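Local coordinates for B-type Cna protein (Enterococcus faecium, PDB 6FWY) that is of unknown function but carries a thioester domain, and as an LPXTG-anchored surface protein probably takes part in bacterial attachment, at residues Ala163-Asp168 with Thr174-Thr179; Ala187-Thr192 with Ser218-Lys223; Ile222-Thr227 with Ala275-Ala280. All coordinates share one frame; numbering follows the deposited sequence.

Contact 1 of 3, residues Ala163-Asp168 with Thr174-Thr179; sequences ASKTAD and TFTYKT
Thr174 grips the carbonyl of Ala167 twice: Thr174 N reaches Ala167 O at 2.7 Å and Thr174 OG1 reaches the same oxygen, also at 2.7 Å, the two donors arriving from opposite faces of the carbonyl plane. OG1 can reach because chi1 of 78° sets it between its own backbone N and carbonyl carbon. Ala167 N answers by donating to Thr174 O. Farther along, Thr176 N donates to Lys165 O at 2.9 Å, and Lys165 CG runs beside Thr176 CB, the two side chains pointing the same way. Thr176 O takes Ser164 N at 3.0 Å and a weak bond from Ser164 OG at 3.3 Å. On the other face, the Thr166 and Phe175 side chains cross obliquely, with Thr166 CG2 3.5 Å from Phe175 CD1, and Ala163 CB lies 3.7 Å from Tyr177 CE2. In the second shell, Thr176 OG1 bonds to Thr221 OG1 on the next strand, while Phe175 and Tyr177 pack on strand 258-277 of the facing sheet. Ser164 and Lys165 together oppose Thr176, a classic beta bulge in an antiparallel hairpin whose strand 159-169 forms one edge of a five-stranded sheet.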
loop_
_atom_site.group_PDB
_atom_site.type_symbol
_atom_site.label_atom_id
_atom_site.label_comp_id
_atom_site.label_asym_id
_atom_site.label_seq_id
_atom_site.Cartn_x
_atom_site.Cartn_y
_atom_site.Cartn_z
ATOM N N ALA A 163 -7.442 12.746 -22.834
ATOM C CA ALA A 163 -8.322 13.589 -23.648
ATOM C C ALA A 163 -9.434 12.707 -24.178
ATOM O O ALA A 163 -9.165 11.607 -24.665
ATOM C CB ALA A 163 -7.556 14.214 -24.802
ATOM N N SER A 164 -10.674 13.168 -24.032
ATOM C CA SER A 164 -11.857 12.433 -24.498
ATOM C C SER A 164 -12.505 13.079 -25.715
ATOM O O SER A 164 -12.913 12.372 -26.640
ATOM C CB SER A 164 -12.874 12.287 -23.362
ATOM O OG SER A 164 -13.164 13.548 -22.784
ATOM N N LYS A 165 -12.615 14.404 -25.720
ATOM C CA LYS A 165 -13.229 15.129 -26.839
ATOM C C LYS A 165 -12.833 16.593 -26.864
ATOM O O LYS A 165 -12.365 17.134 -25.865
ATOM C CB LYS A 165 -14.755 15.019 -26.787
ATOM C CG LYS A 165 -15.368 15.623 -25.534
ATOM C CD LYS A 165 -16.866 15.354 -25.420
ATOM C CE LYS A 165 -17.324 15.651 -23.997
ATOM N NZ LYS A 165 -18.769 15.410 -23.768
ATOM N N THR A 166 -13.021 17.222 -28.019
ATOM C CA THR A 166 -12.767 18.637 -28.237
ATOM C C THR A 166 -13.954 19.203 -28.996
ATOM O O THR A 166 -14.555 18.501 -29.802
ATOM C CB THR A 166 -11.485 18.875 -29.074
ATOM O OG1 THR A 166 -11.663 18.345 -30.398
ATOM C CG2 THR A 166 -10.266 18.189 -28.438
ATOM N N ALA A 167 -14.285 20.468 -28.754
ATOM C CA ALA A 167 -15.342 21.139 -29.500
ATOM C C ALA A 167 -15.263 22.654 -29.333
ATOM O O ALA A 167 -14.808 23.159 -28.297
ATOM C CB ALA A 167 -16.724 20.657 -29.060
ATOM N N ASP A 168 -15.729 23.370 -30.353
ATOM C CA ASP A 168 -15.976 24.788 -30.228
ATOM C C ASP A 168 -17.390 24.959 -29.654
ATOM O O ASP A 168 -18.329 24.330 -30.127
ATOM C CB ASP A 168 -15.790 25.486 -31.587
ATOM C CG ASP A 168 -14.316 25.588 -31.993
ATOM O OD1 ASP A 168 -13.414 25.304 -31.174
ATOM O OD2 ASP A 168 -14.059 25.945 -33.161
ATOM N N THR A 174 -12.946 24.243 -26.650
ATOM C CA THR A 174 -13.054 23.416 -25.431
ATOM C C THR A 174 -12.294 22.081 -25.583
ATOM O O THR A 174 -12.278 21.482 -26.658
ATOM C CB THR A 174 -14.522 23.142 -25.006
ATOM O OG1 THR A 174 -15.097 22.128 -25.818
ATOM C CG2 THR A 174 -15.373 24.406 -25.089
ATOM N N PHE A 175 -11.667 21.637 -24.499
ATOM C CA PHE A 175 -10.918 20.383 -24.464
ATOM C C PHE A 175 -11.301 19.636 -23.189
ATOM O O PHE A 175 -11.013 20.092 -22.083
ATOM C CB PHE A 175 -9.408 20.656 -24.481
ATOM C CG PHE A 175 -8.958 21.474 -25.653
ATOM C CD1 PHE A 175 -8.623 20.860 -26.856
ATOM C CD2 PHE A 175 -8.905 22.862 -25.563
ATOM C CE1 PHE A 175 -8.225 21.620 -27.947
ATOM C CE2 PHE A 175 -8.507 23.632 -26.643
ATOM C CZ PHE A 175 -8.167 23.026 -27.840
ATOM N N THR A 176 -11.973 18.501 -23.339
ATOM C CA THR A 176 -12.399 17.689 -22.201
ATOM C C THR A 176 -11.426 16.530 -21.984
ATOM O O THR A 176 -10.948 15.932 -22.934
ATOM C CB THR A 176 -13.848 17.201 -22.382
ATOM O OG1 THR A 176 -14.685 18.343 -22.585
ATOM C CG2 THR A 176 -14.346 16.415 -21.157
ATOM N N TYR A 177 -11.141 16.237 -20.716
ATOM C CA TYR A 177 -10.216 15.176 -20.299
ATOM C C TYR A 177 -10.865 14.310 -19.219
ATOM O O TYR A 177 -11.622 14.816 -18.411
ATOM C CB TYR A 177 -8.919 15.781 -19.749
ATOM C CG TYR A 177 -8.167 16.620 -20.741
ATOM C CD1 TYR A 177 -8.500 17.970 -20.921
ATOM C CD2 TYR A 177 -7.132 16.085 -21.510
ATOM C CE1 TYR A 177 -7.820 18.759 -21.828
ATOM C CE2 TYR A 177 -6.445 16.867 -22.434
ATOM C CZ TYR A 177 -6.795 18.207 -22.592
ATOM O OH TYR A 177 -6.136 19.012 -23.493
ATOM N N LYS A 178 -10.605 13.007 -19.241
ATOM C CA LYS A 178 -11.006 12.076 -18.166
ATOM C C LYS A 178 -9.845 11.785 -17.211
ATOM O O LYS A 178 -8.751 11.477 -17.664
ATOM C CB LYS A 178 -11.518 10.755 -18.757
ATOM C CG LYS A 178 -12.905 10.923 -19.345
ATOM C CD LYS A 178 -13.373 9.776 -20.195
ATOM C CE LYS A 178 -14.736 10.166 -20.729
ATOM N NZ LYS A 178 -15.244 9.252 -21.795
ATOM N N THR A 179 -10.111 11.871 -15.912
ATOM C CA THR A 179 -9.164 11.461 -14.878
ATOM C C THR A 179 -9.507 10.043 -14.433
ATOM O O THR A 179 -10.683 9.655 -14.450
ATOM C CB THR A 179 -9.186 12.361 -13.632
ATOM O OG1 THR A 179 -10.465 12.285 -13.008
ATOM C CG2 THR A 179 -8.871 13.794 -13.989
HETATM O O HOH W 1 -11.771 22.850 -29.644
#

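Contact 2 of 3, residues Ala187-Thr192 with Ser218-Lys223; sequences AKLTFT and SSFTIK
Leu189 and Phe220 reach toward each other from opposite directions across the interior of a beta sandwich, where strand 185-191 of the large antiparallel sheet faces strand 218-225 of the five-stranded one. Their CA atoms stand 10.9 Å apart, a spacing of sheets packed face to face rather than of strands paired within one sheet, and no hydrogen bond links the two segments. Leu189 has the most surface buried. Its methyl CD1 sits over one face of the Phe220 ring, 4.0 Å from Phe220 CE1, and Leu189 CD2 approaches the ring end as well, 4.1 Å from Phe220 CZ, so both branches of the leucine rest on the far end of the aromatic group. A chi1 of 63° tucks CG of Phe220 between its backbone N and carbonyl carbon, and the ring then projects across the gap toward the other sheet. Around this pair Val214 touches both side chains, Phe235 packs against Phe220, and the ring of Tyr177 meets that of Phe220 with the planes about 25° apart. Two residues along strand 218-225, Ile222 comes back to the same side of its sheet, as alternation in a strand requires, and Phe235, which packs on Phe220, touches it as well. Met199 and Leu233 touch Phe191, whose ring comes from the opposite direction to meet the isoleucine. The contact is wholly apolar, joining the two layers of the sandwich by dispersion and exclusion of water. The Phe191 ring offers its edge rather than a face: Ile222 CD1 lies near the ring plane, 4.2 Å from Phe191 CE1.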
loop_
_atom_site.group_PDB
_atom_site.type_symbol
_atom_site.label_atom_id
_atom_site.label_comp_id
_atom_site.label_asym_id
_atom_site.label_seq_id
_atom_site.Cartn_x
_atom_site.Cartn_y
_atom_site.Cartn_z
ATOM N N ALA A 187 -6.275 15.742 -7.957
ATOM C CA ALA A 187 -5.086 16.114 -8.714
ATOM C C ALA A 187 -5.000 17.622 -8.924
ATOM O O ALA A 187 -6.013 18.314 -9.005
ATOM C CB ALA A 187 -5.069 15.397 -10.058
ATOM N N LYS A 188 -3.761 18.088 -9.002
ATOM C CA LYS A 188 -3.418 19.481 -9.248
ATOM C C LYS A 188 -2.850 19.590 -10.653
ATOM O O LYS A 188 -1.941 18.842 -11.021
ATOM C CB LYS A 188 -2.364 19.948 -8.233
ATOM C CG LYS A 188 -1.743 21.314 -8.524
ATOM C CD LYS A 188 -1.231 22.027 -7.287
ATOM C CE LYS A 188 -1.243 23.524 -7.518
ATOM N NZ LYS A 188 0.029 24.115 -7.032
ATOM N N LEU A 189 -3.377 20.528 -11.439
ATOM C CA LEU A 189 -2.851 20.778 -12.778
ATOM C C LEU A 189 -1.672 21.741 -12.738
ATOM O O LEU A 189 -1.725 22.741 -12.032
ATOM C CB LEU A 189 -3.966 21.325 -13.678
ATOM C CG LEU A 189 -5.228 20.463 -13.779
ATOM C CD1 LEU A 189 -6.160 21.054 -14.813
ATOM C CD2 LEU A 189 -4.884 19.012 -14.171
ATOM N N THR A 190 -0.611 21.420 -13.473
ATOM C CA THR A 190 0.524 22.315 -13.676
ATOM C C THR A 190 0.663 22.549 -15.167
ATOM O O THR A 190 0.776 21.605 -15.951
ATOM C CB THR A 190 1.843 21.720 -13.133
ATOM O OG1 THR A 190 1.766 21.638 -11.712
ATOM C CG2 THR A 190 3.051 22.600 -13.460
ATOM N N PHE A 191 0.663 23.819 -15.559
ATOM C CA PHE A 191 0.835 24.197 -16.961
ATOM C C PHE A 191 2.308 24.389 -17.258
ATOM O O PHE A 191 2.999 25.124 -16.558
ATOM C CB PHE A 191 -0.021 25.408 -17.292
ATOM C CG PHE A 191 -1.487 25.086 -17.267
ATOM C CD1 PHE A 191 -2.126 24.564 -18.374
ATOM C CD2 PHE A 191 -2.201 25.237 -16.096
ATOM C CE1 PHE A 191 -3.465 24.213 -18.326
ATOM C CE2 PHE A 191 -3.555 24.892 -16.022
ATOM C CZ PHE A 191 -4.185 24.368 -17.140
ATOM N N THR A 192 2.781 23.682 -18.278
ATOM C CA THR A 192 4.202 23.627 -18.619
ATOM C C THR A 192 4.569 24.529 -19.787
ATOM O O THR A 192 5.730 24.595 -20.160
ATOM C CB THR A 192 4.617 22.178 -18.918
ATOM O OG1 THR A 192 3.706 21.618 -19.870
ATOM C CG2 THR A 192 4.561 21.347 -17.641
ATOM N N SER A 218 -13.273 11.150 -12.924
ATOM C CA SER A 218 -14.208 12.207 -13.277
ATOM C C SER A 218 -13.776 12.807 -14.613
ATOM O O SER A 218 -13.085 12.158 -15.394
ATOM C CB SER A 218 -14.214 13.268 -12.162
ATOM O OG SER A 218 -15.250 14.216 -12.360
ATOM N N SER A 219 -14.194 14.031 -14.896
ATOM C CA SER A 219 -13.675 14.751 -16.044
ATOM C C SER A 219 -13.603 16.234 -15.772
ATOM O O SER A 219 -14.166 16.722 -14.808
ATOM C CB SER A 219 -14.503 14.457 -17.292
ATOM O OG SER A 219 -15.876 14.578 -17.046
ATOM N N PHE A 220 -12.852 16.931 -16.607
ATOM C CA PHE A 220 -12.819 18.378 -16.603
ATOM C C PHE A 220 -12.646 18.883 -18.019
ATOM O O PHE A 220 -12.301 18.133 -18.911
ATOM C CB PHE A 220 -11.715 18.928 -15.679
ATOM C CG PHE A 220 -10.338 18.565 -16.093
ATOM C CD1 PHE A 220 -9.640 19.354 -17.001
ATOM C CD2 PHE A 220 -9.728 17.440 -15.584
ATOM C CE1 PHE A 220 -8.376 18.989 -17.429
ATOM C CE2 PHE A 220 -8.445 17.089 -15.956
ATOM C CZ PHE A 220 -7.771 17.859 -16.902
ATOM N N THR A 221 -12.882 20.176 -18.200
ATOM C CA THR A 221 -12.801 20.829 -19.500
ATOM C C THR A 221 -11.954 22.094 -19.383
ATOM O O THR A 221 -12.146 22.882 -18.468
ATOM C CB THR A 221 -14.209 21.095 -20.051
ATOM O OG1 THR A 221 -14.858 19.845 -20.289
ATOM C CG2 THR A 221 -14.166 21.864 -21.361
ATOM N N ILE A 222 -10.998 22.246 -20.293
ATOM C CA ILE A 222 -10.222 23.464 -20.458
ATOM C C ILE A 222 -10.857 24.253 -21.602
ATOM O O ILE A 222 -11.197 23.679 -22.636
ATOM C CB ILE A 222 -8.728 23.167 -20.759
ATOM C CG1 ILE A 222 -8.097 22.473 -19.557
ATOM C CG2 ILE A 222 -7.959 24.453 -21.072
ATOM C CD1 ILE A 222 -6.683 21.998 -19.758
ATOM N N LYS A 223 -11.008 25.562 -21.403
ATOM C CA LYS A 223 -11.619 26.445 -22.395
ATOM C C LYS A 223 -10.678 27.575 -22.768
ATOM O O LYS A 223 -10.185 28.279 -21.899
ATOM C CB LYS A 223 -12.934 26.996 -21.863
ATOM C CG LYS A 223 -13.921 25.899 -21.500
ATOM C CD LYS A 223 -15.348 26.370 -21.534
ATOM C CE LYS A 223 -16.287 25.236 -21.171
ATOM N NZ LYS A 223 -17.715 25.563 -21.345
#

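Contact 3 of 3, residues Ile222-Thr227 with Ala275-Ala280; sequences IKVPVT and AKWTRA
Val224 and Trp277 supply the apolar half of this contact, in a CH-pi arrangement. Val224 CG1 stands over the middle of the six-membered ring of the indole, 3.9 Å from its centroid and only 14° off the ring normal, with Trp277 CE2 as its nearest atom at 3.8 Å. The two side chains cross at about a right angle, the valine arriving from strand 218-225 and the tryptophan from the end of strand 258-277 in the facing sheet. Chi1 of 177° turns CG1 of Val224 away from its backbone N and out over the ring. The indole has further partners: Trp277 NE1 donates to Pro229 O, the ring of His173 meets it with planes about 25° apart, and Pro196 touches both Val224 and Trp277.

The polar half involves Arg279 and the turn that follows strand 218-225. An extended chain from CG to NE carries the guanidinium beneath the carbonyl of Thr227, and Thr227 O lies 3.0 Å above the plane of the group, offset toward its rim. Although Thr227 O is 3.1 Å from Arg279 NH1 and 3.4 Å from Arg279 NE, neither is a hydrogen bond, because the N-H directions lie in the guanidinium plane and the oxygen does not. Alongside, Val226 O is 3.9 Å from Arg279 CG. The backbone is tethered separately, through Arg279 N to Ser230 OG.

Joining the end of one sandwich layer to the C-terminal tail of the other, the contact thus combines a buried CH-pi contact with an exposed approach of carbonyl to guanidinium that is probably electrostatic rather than directional in character.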
loop_
_atom_site.group_PDB
_atom_site.type_symbol
_atom_site.label_atom_id
_atom_site.label_comp_id
_atom_site.label_asym_id
_atom_site.label_seq_id
_atom_site.Cartn_x
_atom_site.Cartn_y
_atom_site.Cartn_z
ATOM N N ILE A 222 -10.998 22.246 -20.293
ATOM C CA ILE A 222 -10.222 23.464 -20.458
ATOM C C ILE A 222 -10.857 24.253 -21.602
ATOM O O ILE A 222 -11.197 23.679 -22.636
ATOM C CB ILE A 222 -8.728 23.167 -20.759
ATOM C CG1 ILE A 222 -8.097 22.473 -19.557
ATOM C CG2 ILE A 222 -7.959 24.453 -21.072
ATOM C CD1 ILE A 222 -6.683 21.998 -19.758
ATOM N N LYS A 223 -11.008 25.562 -21.403
ATOM C CA LYS A 223 -11.619 26.445 -22.395
ATOM C C LYS A 223 -10.678 27.575 -22.768
ATOM O O LYS A 223 -10.185 28.279 -21.899
ATOM C CB LYS A 223 -12.934 26.996 -21.863
ATOM C CG LYS A 223 -13.921 25.899 -21.500
ATOM C CD LYS A 223 -15.348 26.370 -21.534
ATOM C CE LYS A 223 -16.287 25.236 -21.171
ATOM N NZ LYS A 223 -17.715 25.563 -21.345
ATOM N N VAL A 224 -10.442 27.738 -24.062
ATOM C CA VAL A 224 -9.494 28.707 -24.601
ATOM C C VAL A 224 -10.310 29.639 -25.491
ATOM O O VAL A 224 -10.971 29.164 -26.406
ATOM C CB VAL A 224 -8.377 28.009 -25.422
ATOM C CG1 VAL A 224 -7.421 29.024 -26.047
ATOM C CG2 VAL A 224 -7.603 27.024 -24.544
ATOM N N PRO A 225 -10.280 30.961 -25.223
ATOM C CA PRO A 225 -11.095 31.873 -26.051
ATOM C C PRO A 225 -10.788 31.763 -27.547
ATOM O O PRO A 225 -9.616 31.664 -27.930
ATOM C CB PRO A 225 -10.721 33.255 -25.516
ATOM C CG PRO A 225 -10.253 33.034 -24.133
ATOM C CD PRO A 225 -9.579 31.689 -24.141
ATOM N N VAL A 226 -11.830 31.764 -28.382
ATOM C CA VAL A 226 -11.634 31.669 -29.847
ATOM C C VAL A 226 -10.886 32.875 -30.434
ATOM O O VAL A 226 -10.437 32.836 -31.562
ATOM C CB VAL A 226 -12.955 31.422 -30.632
ATOM C CG1 VAL A 226 -13.595 30.095 -30.216
ATOM C CG2 VAL A 226 -13.943 32.576 -30.493
ATOM N N THR A 227 -10.755 33.950 -29.667
ATOM C CA THR A 227 -9.887 35.085 -30.018
ATOM C C THR A 227 -8.389 34.820 -29.870
ATOM O O THR A 227 -7.570 35.591 -30.371
ATOM C CB THR A 227 -10.278 36.367 -29.238
ATOM O OG1 THR A 227 -10.475 36.080 -27.843
ATOM C CG2 THR A 227 -11.594 36.897 -29.767
ATOM N N ALA A 275 -3.240 20.628 -25.676
ATOM C CA ALA A 275 -4.446 21.100 -26.344
ATOM C C ALA A 275 -3.970 21.972 -27.497
ATOM O O ALA A 275 -3.083 22.802 -27.314
ATOM C CB ALA A 275 -5.315 21.925 -25.383
ATOM N N LYS A 276 -4.561 21.792 -28.671
ATOM C CA LYS A 276 -4.201 22.564 -29.858
ATOM C C LYS A 276 -5.461 23.200 -30.448
ATOM O O LYS A 276 -6.506 22.575 -30.464
ATOM C CB LYS A 276 -3.509 21.645 -30.862
ATOM C CG LYS A 276 -3.132 22.298 -32.185
ATOM C CD LYS A 276 -2.151 21.437 -32.990
ATOM C CE LYS A 276 -2.373 21.476 -34.506
ATOM N NZ LYS A 276 -2.366 22.842 -35.118
ATOM N N TRP A 277 -5.351 24.444 -30.935
ATOM C CA TRP A 277 -6.465 25.159 -31.567
ATOM C C TRP A 277 -5.978 26.051 -32.707
ATOM O O TRP A 277 -4.818 26.472 -32.738
ATOM C CB TRP A 277 -7.208 26.016 -30.530
ATOM C CG TRP A 277 -6.325 27.063 -29.951
ATOM C CD1 TRP A 277 -6.145 28.343 -30.420
ATOM C CD2 TRP A 277 -5.439 26.914 -28.839
ATOM N NE1 TRP A 277 -5.213 28.997 -29.655
ATOM C CE2 TRP A 277 -4.759 28.146 -28.678
ATOM C CE3 TRP A 277 -5.151 25.855 -27.956
ATOM C CZ2 TRP A 277 -3.820 28.356 -27.663
ATOM C CZ3 TRP A 277 -4.214 26.063 -26.948
ATOM C CH2 TRP A 277 -3.565 27.307 -26.807
ATOM N N THR A 278 -6.891 26.371 -33.622
ATOM C CA THR A 278 -6.609 27.297 -34.717
ATOM C C THR A 278 -7.622 28.440 -34.674
ATOM O O THR A 278 -8.820 28.207 -34.558
ATOM C CB THR A 278 -6.615 26.577 -36.086
ATOM O OG1 THR A 278 -7.867 25.926 -36.298
ATOM C CG2 THR A 278 -5.534 25.531 -36.133
ATOM N N ARG A 279 -7.128 29.671 -34.747
ATOM C CA ARG A 279 -7.974 30.855 -34.719
ATOM C C ARG A 279 -8.734 30.951 -36.034
ATOM O O ARG A 279 -8.139 30.852 -37.128
ATOM C CB ARG A 279 -7.137 32.130 -34.547
ATOM C CG ARG A 279 -7.954 33.405 -34.472
ATOM C CD ARG A 279 -7.169 34.573 -33.902
ATOM N NE ARG A 279 -8.008 35.755 -33.764
ATOM C CZ ARG A 279 -7.617 36.932 -33.264
ATOM N NH1 ARG A 279 -6.375 37.124 -32.821
ATOM N NH2 ARG A 279 -8.487 37.946 -33.204
ATOM N N ALA A 280 -10.034 31.190 -35.929
ATOM C CA ALA A 280 -10.888 31.373 -37.098
ATOM C C ALA A 280 -10.540 32.681 -37.795
ATOM O O ALA A 280 -10.046 33.636 -37.184
ATOM C CB ALA A 280 -12.367 31.362 -36.694
ATOM O OXT ALA A 280 -10.742 32.824 -39.000
#

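How the contacts relate
From the N terminus, contact 1 closes first, a hairpin with five residues between its segments, and it is complete before contact 2 opens. Contact 2 then closes a loop of 25 residues, and contact 3, starting on Ile222 and Lys223 where contact 2 ends, closes one of 47 residues near the C terminus. Contact 1 is in series with the other two; contacts 2 and 3 overlap only at Ile222 and Lys223, and none nests inside another. Contact 1 lies within the five-stranded sheet, and its strand 172-181 neighbours strand 218-225, which contacts 2 and 3 use in turn to reach two different strands of the facing sheet. The backbone hydrogen bond from Ile222 N to Phe175 O, 2.8 Å, joins contact 1 to both others.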